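Local coordinates for protein nucleoporin NUP170 (Chaetomium thermophilum, PDB 5HAX) that is a nucleoporin that probably serves as a scaffold component of the nuclear pore complex, pairing a beta-propeller-like N-terminal region with a helical C-terminal one, at residues A278-S283 and M342-V347; S284-D289 and T315-F320. All coordinates share one frame; numbering follows the deposited sequence.

Contact 1 of 2, residues A278-S283 and M342-V347; sequences AHMADS and MQLQFV
Met280 meets Leu344 and Val347 with the far end of its thioether, and no hydrogen bond joins the two segments. Its side chain leaves the loop just past helix 270-279 pointing at strand 341-348, with CG anti to the carbonyl carbon (chi1 -57°). The chain then runs straight through chi2 and bends at chi3 (72°), which swings the terminal methyl over the strand backbone. There CE lies 3.5 Å from Gln345 O, a van der Waals approach to a carbonyl.

The Met280 and Val347 side chains cross obliquely. The CG2 branch of Val347 does the touching, 4.0 Å from Met280 CE and 4.1 Å from Met280 SD, so one methyl meets both the sulfur and its methyl. Leu344 stands on the sulfur side, its branch carbon CG 4.5 Å from Met280 SD, a looser approach.

Leu344 and Val347 both point toward Met280 although they are three residues apart. The classic beta bulge at Gln345 and Phe346, both of which face Phe320 on strand 318-324, accounts for this by adding a residue between them. Close by, Asp276 OD1 accepts a hydrogen bond from Leu344 N and so joins the helix to the strand directly.

With 134 Å² buried in all, the contact rests on apolar side-chain packing plus one methyl-to-carbonyl approach, and so probably on shape and dispersion.

Contact 2 of 2, residues S284-D289 and T315-F320; sequences SPLFTD and TGCRLF
Thr315 OG1 sits between its backbone N and carbonyl carbon (chi1 53°), the rotation that turns the hydroxyl onto Leu286 O, while CG2 lies anti to the carbonyl carbon. Phe287 takes the other course: CG is anti to N, which carries the ring across to Leu319.

Thr315 OG1 donates to Leu286 O at 2.5 Å, a short bond. The donor stands 17° from the carbonyl plane. A C=O...donor angle of 145° shows a moderately bent approach. Thr315 CG2 closes on the same oxygen at 3.3 Å, so the carbonyl is flanked by methyl as well as hydroxyl. The hydroxyl also bonds to Thr313 OG1. Replacing the threonine with alanine would remove both the hydroxyl and the methyl, and is likely to leave Leu286 O without this donor and open a gap beside it.

Leu286 occupies the third position of a type I beta turn, Ser284 to Phe287, whose closing bond is weak. An ST turn reinforces it: Leu286 N donates to Ser284 OG over 3.0 Å and nearly straight. This turn belongs to the loop between helix 270-279 and strand 293-298, and it packs against the 307-313/318-324 hairpin of a propeller-like sheet.

Beyond the carbonyl, Leu286 CB touches Cys317 SG at 3.7 Å. Further along the strand, Leu319 CD1 lies over one face of the Phe287 ring in a CH-pi contact, 4.3 Å from the centroid. The two side chains cross at a slant, with Phe287 CZ 3.9 Å from Leu319 CD1. Phe277 of helix 270-279 meets the same Phe287 ring edge-to-face.

The centres of contacts 1 and 2 lie about 10 Å apart, and both reach the sheet that holds strands 318-324 and 341-348. Along the chain 278-283 runs straight into 284-289, and 315-320 precedes 342-347, so contact 2 is nested inside the loop closed by contact 1. The two strands are antiparallel neighbours; Phe346 O and Phe320 N, 2.8 Å apart, probably form a hydrogen bond, and Leu344 CD1 packs on Leu319 CB at 3.7 Å. Helix 270-279 and its loop lie between strand 263-268, the end of one four-stranded sheet, and strand 293-298, an edge of the next, consistent with a connection between successive propeller blades that packs on the second.

Contact 1 of 2, residues A278-S283 and M342-V347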
ATOM      1  N   ALA A 278     -28.722  -7.345  12.715  1.00 54.12           N
ATOM      2  CA  ALA A 278     -29.697  -7.367  13.801  1.00 58.63           C
ATOM      3  C   ALA A 278     -29.256  -8.283  14.933  1.00 53.80           C
ATOM      4  O   ALA A 278     -29.595  -8.035  16.095  1.00 65.36           O
ATOM      5  CB  ALA A 278     -31.064  -7.802  13.271  1.00 52.15           C
ATOM      6  N   HIS A 279     -28.505  -9.340  14.620  1.00 57.09           N
ATOM      7  CA  HIS A 279     -27.991 -10.244  15.638  1.00 60.02           C
ATOM      8  C   HIS A 279     -26.816  -9.657  16.409  1.00 66.84           C
ATOM      9  O   HIS A 279     -26.422 -10.228  17.432  1.00 66.61           O
ATOM     10  CB  HIS A 279     -27.570 -11.571  14.999  1.00 58.46           C
ATOM     11  CG  HIS A 279     -28.706 -12.333  14.388  1.00 69.59           C
ATOM     12  ND1 HIS A 279     -28.553 -13.589  13.840  1.00 74.81           N
ATOM     13  CD2 HIS A 279     -30.015 -12.016  14.236  1.00 75.24           C
ATOM     14  CE1 HIS A 279     -29.716 -14.012  13.379  1.00 70.79           C
ATOM     15  NE2 HIS A 279     -30.619 -13.076  13.607  1.00 74.53           N
ATOM     16  N   MET A 280     -26.252  -8.544  15.948  1.00 69.74           N
ATOM     17  CA  MET A 280     -25.185  -7.878  16.673  1.00 71.99           C
ATOM     18  C   MET A 280     -25.752  -7.138  17.880  1.00 68.21           C
ATOM     19  O   MET A 280     -26.948  -6.843  17.958  1.00 71.09           O
ATOM     20  CB  MET A 280     -24.440  -6.903  15.760  1.00 53.86           C
ATOM     21  CG  MET A 280     -23.852  -7.555  14.519  1.00 67.28           C
ATOM     22  SD  MET A 280     -23.042  -6.383  13.413  1.00 56.49           S
ATOM     23  CE  MET A 280     -21.576  -5.989  14.361  1.00 56.05           C
ATOM     24  N   ALA A 281     -24.869  -6.841  18.835  1.00 68.12           N
ATOM     25  CA  ALA A 281     -25.303  -6.175  20.059  1.00 75.80           C
ATOM     26  C   ALA A 281     -25.817  -4.770  19.777  1.00 71.27           C
ATOM     27  O   ALA A 281     -26.781  -4.320  20.408  1.00 68.99           O
ATOM     28  CB  ALA A 281     -24.154  -6.131  21.066  1.00 66.67           C
ATOM     29  N   ASP A 282     -25.196  -4.066  18.832  1.00 71.41           N
ATOM     30  CA  ASP A 282     -25.514  -2.671  18.541  1.00 79.32           C
ATOM     31  C   ASP A 282     -26.139  -2.578  17.153  1.00 65.54           C
ATOM     32  O   ASP A 282     -25.440  -2.702  16.142  1.00 73.87           O
ATOM     33  CB  ASP A 282     -24.260  -1.803  18.632  1.00 69.67           C
ATOM     34  CG  ASP A 282     -23.470  -2.051  19.903  1.00 74.14           C
ATOM     35  OD1 ASP A 282     -22.471  -2.799  19.844  1.00 68.83           O
ATOM     36  OD2 ASP A 282     -23.849  -1.501  20.959  1.00 64.27           O
ATOM     37  N   SER A 283     -27.449  -2.363  17.109  1.00 76.42           N
ATOM     38  CA  SER A 283     -28.158  -2.038  15.879  1.00 74.87           C
ATOM     39  C   SER A 283     -28.304  -0.525  15.768  1.00 63.54           C
ATOM     40  O   SER A 283     -28.226   0.201  16.761  1.00 65.20           O
ATOM     41  CB  SER A 283     -29.529  -2.716  15.845  1.00 71.73           C
ATOM     42  OG  SER A 283     -29.393  -4.126  15.758  1.00 83.01           O
ATOM     43  N   MET A 342     -20.621 -16.243   3.905  1.00 44.21           N
ATOM     44  CA  MET A 342     -20.165 -14.883   4.150  1.00 45.75           C
ATOM     45  C   MET A 342     -21.067 -14.252   5.197  1.00 48.66           C
ATOM     46  O   MET A 342     -22.294 -14.374   5.123  1.00 43.37           O
ATOM     47  CB  MET A 342     -20.173 -14.038   2.865  1.00 44.32           C
ATOM     48  CG  MET A 342     -19.893 -12.555   3.091  1.00 38.79           C
ATOM     49  SD  MET A 342     -19.792 -11.612   1.553  1.00 48.53           S
ATOM     50  CE  MET A 342     -18.224 -12.179   0.906  1.00 41.05           C
ATOM     51  N   GLN A 343     -20.459 -13.572   6.168  1.00 44.08           N
ATOM     52  CA  GLN A 343     -21.195 -13.040   7.307  1.00 42.54           C
ATOM     53  C   GLN A 343     -20.663 -11.669   7.691  1.00 42.89           C
ATOM     54  O   GLN A 343     -19.446 -11.462   7.763  1.00 43.39           O
ATOM     55  CB  GLN A 343     -21.098 -13.990   8.508  1.00 45.93           C
ATOM     56  CG  GLN A 343     -21.860 -13.522   9.735  1.00 65.27           C
ATOM     57  CD  GLN A 343     -21.748 -14.497  10.891  1.00 73.46           C
ATOM     58  OE1 GLN A 343     -21.297 -15.629  10.722  1.00 80.43           O
ATOM     59  NE2 GLN A 343     -22.154 -14.057  12.076  1.00 75.88           N
ATOM     60  N   LEU A 344     -21.581 -10.739   7.945  1.00 37.77           N
ATOM     61  CA  LEU A 344     -21.208  -9.441   8.491  1.00 42.94           C
ATOM     62  C   LEU A 344     -20.823  -9.601   9.957  1.00 50.23           C
ATOM     63  O   LEU A 344     -21.657  -9.972  10.789  1.00 50.05           O
ATOM     64  CB  LEU A 344     -22.353  -8.445   8.337  1.00 42.21           C
ATOM     65  CG  LEU A 344     -22.175  -7.112   9.071  1.00 50.47           C
ATOM     66  CD1 LEU A 344     -20.843  -6.466   8.718  1.00 51.54           C
ATOM     67  CD2 LEU A 344     -23.325  -6.169   8.756  1.00 53.54           C
ATOM     68  N   GLN A 345     -19.562  -9.314  10.270  1.00 46.79           N
ATOM     69  CA  GLN A 345     -18.992  -9.538  11.595  1.00 48.99           C
ATOM     70  C   GLN A 345     -18.748  -8.259  12.379  1.00 49.47           C
ATOM     71  O   GLN A 345     -19.024  -8.220  13.580  1.00 48.12           O
ATOM     72  CB  GLN A 345     -17.663 -10.294  11.470  1.00 54.36           C
ATOM     73  CG  GLN A 345     -17.785 -11.722  10.962  1.00 65.17           C
ATOM     74  CD  GLN A 345     -18.244 -12.688  12.037  1.00 63.03           C
ATOM     75  OE1 GLN A 345     -18.750 -12.280  13.081  1.00 70.77           O
ATOM     76  NE2 GLN A 345     -18.059 -13.979  11.788  1.00 62.20           N
ATOM     77  N   PHE A 346     -18.232  -7.216  11.732  1.00 43.30           N
ATOM     78  CA  PHE A 346     -17.762  -6.020  12.415  1.00 42.05           C
ATOM     79  C   PHE A 346     -18.162  -4.783  11.623  1.00 36.95           C
ATOM     80  O   PHE A 346     -18.139  -4.798  10.390  1.00 44.70           O
ATOM     81  CB  PHE A 346     -16.239  -6.070  12.596  1.00 38.76           C
ATOM     82  CG  PHE A 346     -15.647  -4.796  13.113  1.00 38.98           C
ATOM     83  CD1 PHE A 346     -15.096  -3.872  12.242  1.00 40.13           C
ATOM     84  CD2 PHE A 346     -15.639  -4.521  14.467  1.00 39.93           C
ATOM     85  CE1 PHE A 346     -14.551  -2.697  12.714  1.00 38.74           C
ATOM     86  CE2 PHE A 346     -15.096  -3.348  14.947  1.00 44.33           C
ATOM     87  CZ  PHE A 346     -14.552  -2.433  14.070  1.00 38.89           C
ATOM     88  N   VAL A 347     -18.520  -3.714  12.336  1.00 38.52           N
ATOM     89  CA  VAL A 347     -18.942  -2.457  11.723  1.00 36.62           C
ATOM     90  C   VAL A 347     -18.128  -1.322  12.329  1.00 38.29           C
ATOM     91  O   VAL A 347     -18.068  -1.181  13.555  1.00 42.65           O
ATOM     92  CB  VAL A 347     -20.447  -2.190  11.931  1.00 41.92           C
ATOM     93  CG1 VAL A 347     -20.849  -0.871  11.272  1.00 41.70           C
ATOM     94  CG2 VAL A 347     -21.280  -3.337  11.386  1.00 40.73           C
TER

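Contact 2 of 2, residues S284-D289 and T315-F320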
ATOM      1  N   SER A 284     -28.516  -0.051  14.540  1.00 52.83           N
ATOM      2  CA  SER A 284     -28.412   1.375  14.267  1.00 54.15           C
ATOM      3  C   SER A 284     -29.371   1.764  13.155  1.00 43.43           C
ATOM      4  O   SER A 284     -29.590   0.979  12.224  1.00 43.25           O
ATOM      5  CB  SER A 284     -26.979   1.756  13.869  1.00 48.90           C
ATOM      6  OG  SER A 284     -26.922   3.070  13.345  1.00 43.97           O
ATOM      7  N   PRO A 285     -29.943   2.972  13.212  1.00 44.61           N
ATOM      8  CA  PRO A 285     -30.753   3.465  12.091  1.00 46.79           C
ATOM      9  C   PRO A 285     -29.934   3.885  10.883  1.00 43.76           C
ATOM     10  O   PRO A 285     -30.521   4.304   9.879  1.00 38.68           O
ATOM     11  CB  PRO A 285     -31.485   4.668  12.701  1.00 47.93           C
ATOM     12  CG  PRO A 285     -30.552   5.169  13.742  1.00 46.74           C
ATOM     13  CD  PRO A 285     -29.871   3.954  14.310  1.00 48.12           C
ATOM     14  N   LEU A 286     -28.603   3.802  10.951  1.00 41.05           N
ATOM     15  CA  LEU A 286     -27.759   4.091   9.800  1.00 37.72           C
ATOM     16  C   LEU A 286     -27.714   2.942   8.800  1.00 42.49           C
ATOM     17  O   LEU A 286     -27.174   3.121   7.704  1.00 45.37           O
ATOM     18  CB  LEU A 286     -26.334   4.422  10.262  1.00 34.19           C
ATOM     19  CG  LEU A 286     -26.161   5.663  11.144  1.00 36.43           C
ATOM     20  CD1 LEU A 286     -24.704   5.818  11.567  1.00 40.35           C
ATOM     21  CD2 LEU A 286     -26.642   6.920  10.434  1.00 42.05           C
ATOM     22  N   PHE A 287     -28.270   1.779   9.144  1.00 42.08           N
ATOM     23  CA  PHE A 287     -28.273   0.622   8.251  1.00 38.54           C
ATOM     24  C   PHE A 287     -29.640  -0.047   8.330  1.00 42.45           C
ATOM     25  O   PHE A 287     -29.940  -0.732   9.313  1.00 42.93           O
ATOM     26  CB  PHE A 287     -27.161  -0.361   8.621  1.00 35.07           C
ATOM     27  CG  PHE A 287     -26.988  -1.487   7.636  1.00 40.28           C
ATOM     28  CD1 PHE A 287     -27.257  -1.305   6.287  1.00 45.37           C
ATOM     29  CD2 PHE A 287     -26.561  -2.733   8.064  1.00 43.18           C
ATOM     30  CE1 PHE A 287     -27.099  -2.340   5.387  1.00 43.53           C
ATOM     31  CE2 PHE A 287     -26.402  -3.772   7.168  1.00 45.53           C
ATOM     32  CZ  PHE A 287     -26.671  -3.575   5.829  1.00 38.60           C
ATOM     33  N   THR A 288     -30.456   0.144   7.290  1.00 42.41           N
ATOM     34  CA  THR A 288     -31.803  -0.405   7.212  1.00 44.66           C
ATOM     35  C   THR A 288     -32.031  -0.953   5.810  1.00 45.46           C
ATOM     36  O   THR A 288     -31.136  -0.939   4.961  1.00 38.45           O
ATOM     37  CB  THR A 288     -32.863   0.655   7.523  1.00 39.31           C
ATOM     38  OG1 THR A 288     -32.890   1.619   6.465  1.00 40.34           O
ATOM     39  CG2 THR A 288     -32.567   1.356   8.843  1.00 43.08           C
ATOM     40  N   ASP A 289     -33.256  -1.425   5.559  1.00 43.21           N
ATOM     41  CA  ASP A 289     -33.614  -1.912   4.231  1.00 39.12           C
ATOM     42  C   ASP A 289     -33.627  -0.797   3.191  1.00 38.07           C
ATOM     43  O   ASP A 289     -33.601  -1.087   1.990  1.00 42.47           O
ATOM     44  CB  ASP A 289     -34.982  -2.599   4.270  1.00 53.06           C
ATOM     45  CG  ASP A 289     -36.123  -1.618   4.441  1.00 43.65           C
ATOM     46  OD1 ASP A 289     -37.181  -1.825   3.814  1.00 57.35           O
ATOM     47  OD2 ASP A 289     -35.965  -0.643   5.203  1.00 51.04           O
ATOM     48  N   THR A 315     -24.724   5.673   4.079  1.00 34.78           N
ATOM     49  CA  THR A 315     -24.714   6.408   5.338  1.00 41.76           C
ATOM     50  C   THR A 315     -23.321   6.503   5.949  1.00 44.71           C
ATOM     51  O   THR A 315     -23.165   7.120   7.007  1.00 40.54           O
ATOM     52  CB  THR A 315     -25.666   5.750   6.342  1.00 41.56           C
ATOM     53  OG1 THR A 315     -25.346   4.360   6.467  1.00 40.72           O
ATOM     54  CG2 THR A 315     -27.112   5.899   5.887  1.00 42.59           C
ATOM     55  N   GLY A 316     -22.315   5.906   5.315  1.00 40.21           N
ATOM     56  CA  GLY A 316     -20.948   6.003   5.781  1.00 41.35           C
ATOM     57  C   GLY A 316     -20.489   4.889   6.690  1.00 38.10           C
ATOM     58  O   GLY A 316     -19.408   5.004   7.279  1.00 39.07           O
ATOM     59  N   CYS A 317     -21.268   3.817   6.828  1.00 37.19           N
ATOM     60  CA  CYS A 317     -20.865   2.687   7.652  1.00 40.39           C
ATOM     61  C   CYS A 317     -19.974   1.755   6.847  1.00 38.29           C
ATOM     62  O   CYS A 317     -20.281   1.428   5.697  1.00 38.89           O
ATOM     63  CB  CYS A 317     -22.089   1.928   8.160  1.00 40.26           C
ATOM     64  SG  CYS A 317     -23.175   2.898   9.224  1.00 40.50           S
ATOM     65  N   ARG A 318     -18.868   1.332   7.452  1.00 38.79           N
ATOM     66  CA  ARG A 318     -17.971   0.349   6.860  1.00 35.55           C
ATOM     67  C   ARG A 318     -18.322  -1.016   7.439  1.00 39.16           C
ATOM     68  O   ARG A 318     -18.122  -1.262   8.634  1.00 38.07           O
ATOM     69  CB  ARG A 318     -16.510   0.711   7.124  1.00 36.72           C
ATOM     70  CG  ARG A 318     -15.953   1.759   6.172  1.00 42.23           C
ATOM     71  CD  ARG A 318     -14.576   2.238   6.608  1.00 37.66           C
ATOM     72  NE  ARG A 318     -14.655   3.266   7.641  1.00 32.13           N
ATOM     73  CZ  ARG A 318     -13.618   3.699   8.351  1.00 36.36           C
ATOM     74  NH1 ARG A 318     -13.790   4.647   9.263  1.00 37.31           N
ATOM     75  NH2 ARG A 318     -12.409   3.188   8.152  1.00 37.12           N
ATOM     76  N   LEU A 319     -18.852  -1.897   6.591  1.00 36.19           N
ATOM     77  CA  LEU A 319     -19.226  -3.252   6.973  1.00 36.92           C
ATOM     78  C   LEU A 319     -18.083  -4.193   6.613  1.00 43.23           C
ATOM     79  O   LEU A 319     -17.704  -4.288   5.441  1.00 38.34           O
ATOM     80  CB  LEU A 319     -20.509  -3.683   6.262  1.00 36.83           C
ATOM     81  CG  LEU A 319     -21.650  -2.666   6.190  1.00 36.70           C
ATOM     82  CD1 LEU A 319     -22.811  -3.235   5.380  1.00 43.10           C
ATOM     83  CD2 LEU A 319     -22.111  -2.265   7.579  1.00 39.67           C
ATOM     84  N   PHE A 320     -17.548  -4.891   7.610  1.00 37.42           N
ATOM     85  CA  PHE A 320     -16.450  -5.830   7.410  1.00 39.94           C
ATOM     86  C   PHE A 320     -16.991  -7.253   7.490  1.00 39.38           C
ATOM     87  O   PHE A 320     -17.514  -7.666   8.531  1.00 38.61           O
ATOM     88  CB  PHE A 320     -15.349  -5.602   8.445  1.00 34.61           C
ATOM     89  CG  PHE A 320     -14.581  -4.334   8.223  1.00 39.00           C
ATOM     90  CD1 PHE A 320     -13.413  -4.340   7.477  1.00 44.27           C
ATOM     91  CD2 PHE A 320     -15.038  -3.134   8.739  1.00 36.78           C
ATOM     92  CE1 PHE A 320     -12.707  -3.174   7.261  1.00 38.17           C
ATOM     93  CE2 PHE A 320     -14.336  -1.962   8.527  1.00 36.37           C
ATOM     94  CZ  PHE A 320     -13.169  -1.982   7.785  1.00 38.94           C
TER